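Local coordinates for holo-[acyl-carrier-protein] synthase (Helicobacter pylori, PDB 5XUK), which belongs to the 4'-phosphopantetheinyl transferase superfamily as an AcpS-type enzyme and binds coenzyme A, at residues Leu24-Cys36 / Leu65-Lys77. Sequence-based numbering, arbitrary orientation.
Sequences LERFLSPSEIVLC and LSFLDIKISKSPK. With COA (coenzyme A), chain B.
Helix 30-36 runs over strand 70-74 at an angle of 40°, the two axes 8.4 Å apart at their closest, with E32 nearest I72 and, earlier in the chain, F27 nearest F67. E32 reaches across to the strand with its chain extended beyond CG, and its OE2 accepts a hydrogen bond from I72 N at 2.7 Å, the N-H coming from above the carboxylate plane. The other oxygen, OE1, accepts one from S29 N, of the N-cap residue of the same helix, at 3.3 Å, so the buried carboxylate ties the helix start to the strand. K50 of helix 40-56 completes the site: its NZ forms a salt bridge with E32 OE1 and hydrogen bonds with the carbonyls of F27, F67 and I70, and its charge probably favours an ionised E32. F27 CB sits over one face of the F67 ring, 3.7 Å from the centroid, a CH-pi contact. A chi1 of 72° tucks the F27 ring back over its own backbone, and the ring turns its edge to the F67 face in a T-shaped pair, planes at 60°. L68 lies against the backbone of 26-29, CG 3.7 Å from R26 O and CD2 equally near S29 N. Farther along, the L35 and K74 side chains run alongside each other, pointing opposite ways, with L35 CD1 4.0 Å from K74 CG. K74 belongs to the coenzyme A pocket, which this helix-on-strand packing therefore borders; its bent chain brings NZ within 3.2 Å of coenzyme A O9A, on the 3'-phosphate. F47 and I43 of helix 40-56 pack against F27, while strand 80-84 pairs antiparallel with strand 70-74.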
ATOM      1  N   LEU A  24     -23.412  -2.580  -8.435  1.00 61.55           N
ATOM      2  CA  LEU A  24     -23.135  -1.488  -7.511  1.00 57.05           C
ATOM      3  C   LEU A  24     -23.796  -1.659  -6.174  1.00 54.80           C
ATOM      4  O   LEU A  24     -23.193  -1.393  -5.133  1.00 53.41           O
ATOM      5  CB  LEU A  24     -23.593  -0.149  -8.082  1.00 58.26           C
ATOM      6  CG  LEU A  24     -22.626   0.583  -8.992  1.00 60.23           C
ATOM      7  CD1 LEU A  24     -23.150   2.005  -9.172  1.00 60.30           C
ATOM      8  CD2 LEU A  24     -21.215   0.571  -8.422  1.00 56.13           C
ATOM      9  N   GLU A  25     -25.048  -2.095  -6.196  1.00 57.54           N
ATOM     10  CA  GLU A  25     -25.857  -2.070  -4.988  1.00 59.32           C
ATOM     11  C   GLU A  25     -25.553  -3.219  -4.056  1.00 54.88           C
ATOM     12  O   GLU A  25     -25.924  -3.180  -2.894  1.00 58.03           O
ATOM     13  CB  GLU A  25     -27.338  -1.968  -5.351  1.00 63.67           C
ATOM     14  CG  GLU A  25     -27.660  -0.599  -5.944  1.00 66.10           C
ATOM     15  CD  GLU A  25     -29.041  -0.497  -6.565  1.00 72.19           C
ATOM     16  OE1 GLU A  25     -29.313   0.552  -7.195  1.00 70.05           O
ATOM     17  OE2 GLU A  25     -29.846  -1.447  -6.439  1.00 70.80           O
ATOM     18  N   ARG A  26     -24.831  -4.215  -4.558  1.00 63.00           N
ATOM     19  CA  ARG A  26     -24.241  -5.261  -3.714  1.00 66.12           C
ATOM     20  C   ARG A  26     -23.174  -4.717  -2.764  1.00 59.30           C
ATOM     21  O   ARG A  26     -23.154  -5.091  -1.600  1.00 58.88           O
ATOM     22  CB  ARG A  26     -23.649  -6.397  -4.565  1.00 76.46           C
ATOM     23  CG  ARG A  26     -24.691  -7.336  -5.172  1.00 85.60           C
ATOM     24  CD  ARG A  26     -24.120  -8.144  -6.336  1.00 96.97           C
ATOM     25  NE  ARG A  26     -25.144  -8.931  -7.037  1.00105.39           N
ATOM     26  CZ  ARG A  26     -24.949  -9.625  -8.162  1.00108.16           C
ATOM     27  NH1 ARG A  26     -25.959 -10.299  -8.703  1.00108.81           N
ATOM     28  NH2 ARG A  26     -23.757  -9.652  -8.757  1.00110.09           N
ATOM     29  N   PHE A  27     -22.288  -3.835  -3.226  1.00 55.78           N
ATOM     30  CA  PHE A  27     -21.234  -3.338  -2.307  1.00 53.59           C
ATOM     31  C   PHE A  27     -21.326  -1.885  -1.863  1.00 51.50           C
ATOM     32  O   PHE A  27     -20.714  -1.509  -0.849  1.00 53.95           O
ATOM     33  CB  PHE A  27     -19.814  -3.667  -2.822  1.00 52.24           C
ATOM     34  CG  PHE A  27     -19.379  -2.865  -4.008  1.00 52.48           C
ATOM     35  CD1 PHE A  27     -19.773  -3.224  -5.277  1.00 50.32           C
ATOM     36  CD2 PHE A  27     -18.526  -1.768  -3.854  1.00 54.69           C
ATOM     37  CE1 PHE A  27     -19.371  -2.479  -6.374  1.00 52.29           C
ATOM     38  CE2 PHE A  27     -18.107  -1.031  -4.951  1.00 51.75           C
ATOM     39  CZ  PHE A  27     -18.537  -1.385  -6.213  1.00 50.07           C
ATOM     40  N   LEU A  28     -22.104  -1.068  -2.571  1.00 52.31           N
ATOM     41  CA  LEU A  28     -22.260   0.340  -2.178  1.00 48.52           C
ATOM     42  C   LEU A  28     -23.670   0.638  -1.696  1.00 48.36           C
ATOM     43  O   LEU A  28     -24.646   0.373  -2.389  1.00 45.58           O
ATOM     44  CB  LEU A  28     -21.873   1.272  -3.338  1.00 47.84           C
ATOM     45  CG  LEU A  28     -20.392   1.219  -3.751  1.00 46.11           C
ATOM     46  CD1 LEU A  28     -20.071   2.296  -4.772  1.00 47.03           C
ATOM     47  CD2 LEU A  28     -19.485   1.357  -2.532  1.00 42.66           C
ATOM     48  N   SER A  29     -23.757   1.197  -0.496  1.00 49.16           N
ATOM     49  CA  SER A  29     -24.972   1.836  -0.013  1.00 48.19           C
ATOM     50  C   SER A  29     -25.245   3.117  -0.802  1.00 49.51           C
ATOM     51  O   SER A  29     -24.303   3.717  -1.305  1.00 47.81           O
ATOM     52  CB  SER A  29     -24.774   2.263   1.436  1.00 51.86           C
ATOM     53  OG  SER A  29     -23.953   3.439   1.469  1.00 53.96           O
ATOM     54  N   PRO A  30     -26.521   3.585  -0.839  1.00 49.02           N
ATOM     55  CA  PRO A  30     -26.916   4.810  -1.560  1.00 44.43           C
ATOM     56  C   PRO A  30     -26.040   6.038  -1.312  1.00 40.72           C
ATOM     57  O   PRO A  30     -25.689   6.718  -2.266  1.00 42.39           O
ATOM     58  CB  PRO A  30     -28.342   5.057  -1.052  1.00 47.71           C
ATOM     59  CG  PRO A  30     -28.877   3.676  -0.882  1.00 48.85           C
ATOM     60  CD  PRO A  30     -27.713   2.897  -0.292  1.00 51.36           C
ATOM     61  N   SER A  31     -25.692   6.302  -0.058  1.00 38.50           N
ATOM     62  CA  SER A  31     -24.873   7.432   0.283  1.00 42.53           C
ATOM     63  C   SER A  31     -23.463   7.269  -0.304  1.00 47.91           C
ATOM     64  O   SER A  31     -22.882   8.247  -0.775  1.00 51.77           O
ATOM     65  CB  SER A  31     -24.822   7.629   1.808  1.00 44.91           C
ATOM     66  OG  SER A  31     -24.222   6.533   2.471  1.00 47.89           O
ATOM     67  N   GLU A  32     -22.948   6.036  -0.321  1.00 46.38           N
ATOM     68  CA  GLU A  32     -21.635   5.746  -0.911  1.00 44.77           C
ATOM     69  C   GLU A  32     -21.706   5.871  -2.418  1.00 45.46           C
ATOM     70  O   GLU A  32     -20.730   6.285  -3.075  1.00 44.92           O
ATOM     71  CB  GLU A  32     -21.143   4.367  -0.484  1.00 41.87           C
ATOM     72  CG  GLU A  32     -20.868   4.330   1.005  1.00 43.60           C
ATOM     73  CD  GLU A  32     -20.709   2.925   1.563  1.00 47.63           C
ATOM     74  OE1 GLU A  32     -20.871   1.969   0.808  1.00 47.16           O
ATOM     75  OE2 GLU A  32     -20.421   2.783   2.773  1.00 55.93           O
ATOM     76  N   ILE A  33     -22.866   5.542  -2.970  1.00 42.66           N
ATOM     77  CA  ILE A  33     -23.119   5.770  -4.409  1.00 45.96           C
ATOM     78  C   ILE A  33     -23.131   7.282  -4.723  1.00 47.19           C
ATOM     79  O   ILE A  33     -22.731   7.706  -5.808  1.00 44.20           O
ATOM     80  CB  ILE A  33     -24.450   5.118  -4.864  1.00 44.34           C
ATOM     81  CG1 ILE A  33     -24.338   3.582  -4.762  1.00 47.42           C
ATOM     82  CG2 ILE A  33     -24.780   5.491  -6.291  1.00 42.39           C
ATOM     83  CD1 ILE A  33     -25.562   2.813  -5.235  1.00 46.90           C
ATOM     84  N   VAL A  34     -23.575   8.098  -3.774  1.00 45.31           N
ATOM     85  CA  VAL A  34     -23.584   9.524  -4.017  1.00 47.86           C
ATOM     86  C   VAL A  34     -22.125   9.983  -4.077  1.00 46.41           C
ATOM     87  O   VAL A  34     -21.729  10.621  -5.040  1.00 47.17           O
ATOM     88  CB  VAL A  34     -24.432  10.287  -2.984  1.00 47.13           C
ATOM     89  CG1 VAL A  34     -24.217  11.792  -3.113  1.00 47.70           C
ATOM     90  CG2 VAL A  34     -25.904   9.939  -3.181  1.00 43.99           C
ATOM     91  N   LEU A  35     -21.323   9.563  -3.102  1.00 46.53           N
ATOM     92  CA  LEU A  35     -19.884   9.896  -3.055  1.00 45.65           C
ATOM     93  C   LEU A  35     -19.076   9.617  -4.334  1.00 45.28           C
ATOM     94  O   LEU A  35     -18.221  10.421  -4.687  1.00 52.67           O
ATOM     95  CB  LEU A  35     -19.223   9.210  -1.863  1.00 42.40           C
ATOM     96  CG  LEU A  35     -19.776   9.690  -0.520  1.00 43.04           C
ATOM     97  CD1 LEU A  35     -19.093   8.953   0.633  1.00 38.96           C
ATOM     98  CD2 LEU A  35     -19.655  11.216  -0.394  1.00 39.03           C
ATOM     99  N   CYS A  36     -19.364   8.531  -5.043  1.00 43.68           N
ATOM    100  CA  CYS A  36     -18.584   8.149  -6.236  1.00 43.50           C
ATOM    101  C   CYS A  36     -19.022   8.795  -7.520  1.00 46.81           C
ATOM    102  O   CYS A  36     -18.317   8.685  -8.545  1.00 44.67           O
ATOM    103  CB  CYS A  36     -18.591   6.623  -6.431  1.00 44.49           C
ATOM    104  SG  CYS A  36     -17.981   5.751  -4.969  1.00 49.20           S
ATOM    105  N   LEU A  65     -18.479 -10.724   7.434  1.00 63.04           N
ATOM    106  CA  LEU A  65     -18.386  -9.324   7.054  1.00 59.42           C
ATOM    107  C   LEU A  65     -18.864  -9.163   5.623  1.00 57.80           C
ATOM    108  O   LEU A  65     -18.278  -9.710   4.684  1.00 57.03           O
ATOM    109  CB  LEU A  65     -16.958  -8.809   7.206  1.00 56.33           C
ATOM    110  CG  LEU A  65     -16.777  -7.291   7.092  1.00 55.74           C
ATOM    111  CD1 LEU A  65     -17.388  -6.565   8.282  1.00 51.08           C
ATOM    112  CD2 LEU A  65     -15.300  -6.958   6.961  1.00 55.53           C
ATOM    113  N   SER A  66     -19.968  -8.440   5.482  1.00 56.80           N
ATOM    114  CA  SER A  66     -20.505  -8.089   4.187  1.00 54.66           C
ATOM    115  C   SER A  66     -19.881  -6.777   3.731  1.00 45.43           C
ATOM    116  O   SER A  66     -19.434  -5.985   4.541  1.00 41.79           O
ATOM    117  CB  SER A  66     -22.025  -7.899   4.280  1.00 56.28           C
ATOM    118  OG  SER A  66     -22.562  -7.622   2.993  1.00 62.48           O
ATOM    119  N   PHE A  67     -19.874  -6.568   2.427  1.00 42.96           N
ATOM    120  CA  PHE A  67     -19.613  -5.273   1.849  1.00 48.66           C
ATOM    121  C   PHE A  67     -20.447  -4.192   2.533  1.00 50.14           C
ATOM    122  O   PHE A  67     -19.924  -3.143   2.887  1.00 53.63           O
ATOM    123  CB  PHE A  67     -19.958  -5.292   0.357  1.00 51.03           C
ATOM    124  CG  PHE A  67     -18.915  -5.930  -0.520  1.00 54.57           C
ATOM    125  CD1 PHE A  67     -17.583  -5.489  -0.492  1.00 57.21           C
ATOM    126  CD2 PHE A  67     -19.263  -6.921  -1.427  1.00 56.92           C
ATOM    127  CE1 PHE A  67     -16.634  -6.049  -1.322  1.00 54.27           C
ATOM    128  CE2 PHE A  67     -18.307  -7.490  -2.260  1.00 54.30           C
ATOM    129  CZ  PHE A  67     -16.995  -7.050  -2.205  1.00 56.14           C
ATOM    130  N   LEU A  68     -21.734  -4.451   2.758  1.00 52.19           N
ATOM    131  CA  LEU A  68     -22.614  -3.416   3.330  1.00 52.36           C
ATOM    132  C   LEU A  68     -22.443  -3.237   4.834  1.00 54.43           C
ATOM    133  O   LEU A  68     -22.976  -2.283   5.409  1.00 55.79           O
ATOM    134  CB  LEU A  68     -24.070  -3.678   2.986  1.00 54.05           C
ATOM    135  CG  LEU A  68     -24.384  -3.557   1.490  1.00 57.77           C
ATOM    136  CD1 LEU A  68     -25.808  -4.038   1.221  1.00 56.42           C
ATOM    137  CD2 LEU A  68     -24.191  -2.124   1.006  1.00 54.84           C
ATOM    138  N   ASP A  69     -21.674  -4.112   5.480  1.00 52.71           N
ATOM    139  CA  ASP A  69     -21.294  -3.863   6.881  1.00 55.12           C
ATOM    140  C   ASP A  69     -20.227  -2.764   6.998  1.00 54.50           C
ATOM    141  O   ASP A  69     -19.963  -2.267   8.104  1.00 50.38           O
ATOM    142  CB  ASP A  69     -20.779  -5.134   7.547  1.00 61.29           C
ATOM    143  CG  ASP A  69     -21.844  -6.215   7.656  1.00 66.22           C
ATOM    144  OD1 ASP A  69     -22.961  -5.891   8.111  1.00 67.81           O
ATOM    145  OD2 ASP A  69     -21.555  -7.384   7.293  1.00 67.02           O
ATOM    146  N   ILE A  70     -19.599  -2.405   5.873  1.00 48.94           N
ATOM    147  CA  ILE A  70     -18.521  -1.427   5.890  1.00 47.61           C
ATOM    148  C   ILE A  70     -19.062  -0.131   5.305  1.00 47.06           C
ATOM    149  O   ILE A  70     -19.445  -0.086   4.115  1.00 46.22           O
ATOM    150  CB  ILE A  70     -17.307  -1.896   5.068  1.00 45.60           C
ATOM    151  CG1 ILE A  70     -16.811  -3.271   5.543  1.00 46.66           C
ATOM    152  CG2 ILE A  70     -16.177  -0.892   5.176  1.00 45.50           C
ATOM    153  CD1 ILE A  70     -16.206  -4.089   4.422  1.00 44.20           C
ATOM    154  N   LYS A  71     -19.118   0.904   6.137  1.00 46.55           N
ATOM    155  CA  LYS A  71     -19.589   2.212   5.685  1.00 53.98           C
ATOM    156  C   LYS A  71     -18.407   3.132   5.415  1.00 51.09           C
ATOM    157  O   LYS A  71     -17.643   3.418   6.327  1.00 48.06           O
ATOM    158  CB  LYS A  71     -20.506   2.850   6.727  1.00 61.72           C
ATOM    159  CG  LYS A  71     -20.981   4.262   6.369  1.00 73.19           C
ATOM    160  CD  LYS A  71     -21.888   4.839   7.460  1.00 82.31           C
ATOM    161  CE  LYS A  71     -21.593   6.301   7.788  1.00 83.47           C
ATOM    162  NZ  LYS A  71     -21.851   6.583   9.235  1.00 83.53           N
ATOM    163  N   ILE A  72     -18.265   3.585   4.168  1.00 48.61           N
ATOM    164  CA  ILE A  72     -17.302   4.628   3.816  1.00 49.34           C
ATOM    165  C   ILE A  72     -18.009   5.995   3.764  1.00 51.61           C
ATOM    166  O   ILE A  72     -19.086   6.108   3.188  1.00 55.35           O
ATOM    167  CB  ILE A  72     -16.666   4.392   2.427  1.00 47.10           C
ATOM    168  CG1 ILE A  72     -16.021   2.999   2.328  1.00 46.67           C
ATOM    169  CG2 ILE A  72     -15.623   5.479   2.135  1.00 44.56           C
ATOM    170  CD1 ILE A  72     -15.918   2.514   0.896  1.00 46.78           C
ATOM    171  N   SER A  73     -17.391   7.013   4.360  1.00 53.04           N
ATOM    172  CA  SER A  73     -17.811   8.409   4.236  1.00 53.80           C
ATOM    173  C   SER A  73     -16.582   9.298   4.045  1.00 56.24           C
ATOM    174  O   SER A  73     -15.445   8.820   4.103  1.00 53.84           O
ATOM    175  CB  SER A  73     -18.586   8.857   5.478  1.00 54.71           C
ATOM    176  OG  SER A  73     -17.822   8.687   6.664  1.00 58.73           O
ATOM    177  N   LYS A  74     -16.823  10.590   3.820  1.00 55.55           N
ATOM    178  CA  LYS A  74     -15.765  11.551   3.533  1.00 54.81           C
ATOM    179  C   LYS A  74     -15.719  12.677   4.559  1.00 56.90           C
ATOM    180  O   LYS A  74     -16.756  13.167   4.999  1.00 57.07           O
ATOM    181  CB  LYS A  74     -15.977  12.180   2.159  1.00 54.67           C
ATOM    182  CG  LYS A  74     -15.828  11.252   0.962  1.00 57.98           C
ATOM    183  CD  LYS A  74     -14.503  10.488   0.953  1.00 59.70           C
ATOM    184  CE  LYS A  74     -13.953  10.298  -0.450  1.00 61.36           C
ATOM    185  NZ  LYS A  74     -14.975  10.503  -1.518  1.00 67.40           N
ATOM    186  N   SER A  75     -14.505  13.094   4.913  1.00 58.71           N
ATOM    187  CA  SER A  75     -14.291  14.257   5.757  1.00 56.64           C
ATOM    188  C   SER A  75     -14.624  15.512   4.945  1.00 56.32           C
ATOM    189  O   SER A  75     -14.815  15.437   3.724  1.00 55.94           O
ATOM    190  CB  SER A  75     -12.834  14.300   6.241  1.00 60.39           C
ATOM    191  OG  SER A  75     -11.973  14.829   5.238  1.00 63.19           O
ATOM    192  N   PRO A  76     -14.692  16.677   5.606  1.00 60.02           N
ATOM    193  CA  PRO A  76     -14.874  17.923   4.834  1.00 63.11           C
ATOM    194  C   PRO A  76     -13.745  18.189   3.821  1.00 66.16           C
ATOM    195  O   PRO A  76     -13.979  18.826   2.793  1.00 69.26           O
ATOM    196  CB  PRO A  76     -14.900  19.010   5.909  1.00 61.57           C
ATOM    197  CG  PRO A  76     -15.262  18.306   7.174  1.00 61.28           C
ATOM    198  CD  PRO A  76     -14.716  16.911   7.059  1.00 60.95           C
ATOM    199  N   LYS A  77     -12.543  17.682   4.098  1.00 66.97           N
ATOM    200  CA  LYS A  77     -11.411  17.809   3.169  1.00 68.12           C
ATOM    201  C   LYS A  77     -11.254  16.611   2.209  1.00 66.38           C
ATOM    202  O   LYS A  77     -10.186  16.431   1.629  1.00 67.58           O
ATOM    203  CB  LYS A  77     -10.114  18.008   3.961  1.00 70.26           C
ATOM    204  CG  LYS A  77     -10.122  19.211   4.889  1.00 75.22           C
ATOM    205  CD  LYS A  77      -8.989  19.147   5.903  1.00 80.27           C
ATOM    206  CE  LYS A  77      -8.958  20.391   6.782  1.00 83.59           C
ATOM    207  NZ  LYS A  77     -10.157  20.503   7.663  1.00 90.13           N
TER
HETATM  208  N1A COA B 201      -6.990  13.273   3.094  1.00 50.61           N
HETATM  209  C2A COA B 201      -6.884  11.959   2.800  1.00 49.48           C
HETATM  210  N3A COA B 201      -7.229  11.453   1.603  1.00 46.65           N
HETATM  211  C4A COA B 201      -7.721  12.250   0.640  1.00 49.02           C
HETATM  212  C5A COA B 201      -7.866  13.688   0.895  1.00 47.12           C
HETATM  213  C6A COA B 201      -7.456  14.183   2.221  1.00 50.37           C
HETATM  214  N6A COA B 201      -7.548  15.499   2.547  1.00 53.87           N
HETATM  215  N7A COA B 201      -8.375  14.227  -0.226  1.00 50.43           N
HETATM  216  C8A COA B 201      -8.537  13.235  -1.143  1.00 51.24           C
HETATM  217  N9A COA B 201      -8.150  12.049  -0.602  1.00 52.15           N
HETATM  218  C1B COA B 201      -8.208  10.740  -1.262  1.00 51.00           C
HETATM  219  C2B COA B 201      -9.633  10.483  -1.764  1.00 51.34           C
HETATM  220  O2B COA B 201     -10.143   9.223  -1.325  1.00 54.79           O
HETATM  221  C3B COA B 201      -9.528  10.476  -3.270  1.00 53.22           C
HETATM  222  O3B COA B 201     -10.313   9.470  -3.905  1.00 59.54           O
HETATM  223  P3B COA B 201     -11.915   9.626  -4.135  1.00 65.60           P
HETATM  224  O7A COA B 201     -12.126  11.111  -4.351  1.00 65.32           O
HETATM  225  O8A COA B 201     -12.188   8.847  -5.394  1.00 58.40           O
HETATM  226  O9A COA B 201     -12.472   9.048  -2.846  1.00 63.26           O
HETATM  227  C4B COA B 201      -8.064  10.184  -3.479  1.00 54.69           C
HETATM  228  O4B COA B 201      -7.348  10.762  -2.390  1.00 52.10           O
HETATM  229  C5B COA B 201      -7.558  10.708  -4.801  1.00 55.85           C
HETATM  230  O5B COA B 201      -6.699   9.680  -5.238  1.00 62.18           O
HETATM  231  P1A COA B 201      -5.369   9.972  -6.035  1.00 56.03           P
HETATM  232  O1A COA B 201      -5.873  10.119  -7.455  1.00 61.13           O
HETATM  233  O2A COA B 201      -4.279   8.984  -5.695  1.00 60.30           O
HETATM  234  O3A COA B 201      -4.914  11.326  -5.343  1.00 73.46           O
HETATM  235  P2A COA B 201      -3.927  12.329  -6.105  1.00 91.25           P
HETATM  236  O4A COA B 201      -2.498  11.814  -5.998  1.00 87.61           O
HETATM  237  O5A COA B 201      -4.524  12.598  -7.475  1.00 89.10           O
HETATM  238  O6A COA B 201      -4.137  13.637  -5.171  1.00 94.76           O
HETATM  239  CBP COA B 201      -4.423  14.949  -3.117  1.00 95.19           C
HETATM  240  CCP COA B 201      -4.640  13.608  -3.822  1.00 92.49           C
HETATM  241  CDP COA B 201      -5.701  15.395  -2.422  1.00 94.89           C
HETATM  242  CEP COA B 201      -3.335  14.793  -2.063  1.00 89.82           C
HETATM  243  CAP COA B 201      -4.043  15.998  -4.179  1.00100.93           C
HETATM  244  OAP COA B 201      -5.230  16.486  -4.814  1.00 99.53           O
HETATM  245  C9P COA B 201      -3.281  17.175  -3.651  1.00107.21           C
HETATM  246  O9P COA B 201      -3.617  17.730  -2.616  1.00113.55           O
HETATM  247  N8P COA B 201      -2.250  17.564  -4.405  1.00108.06           N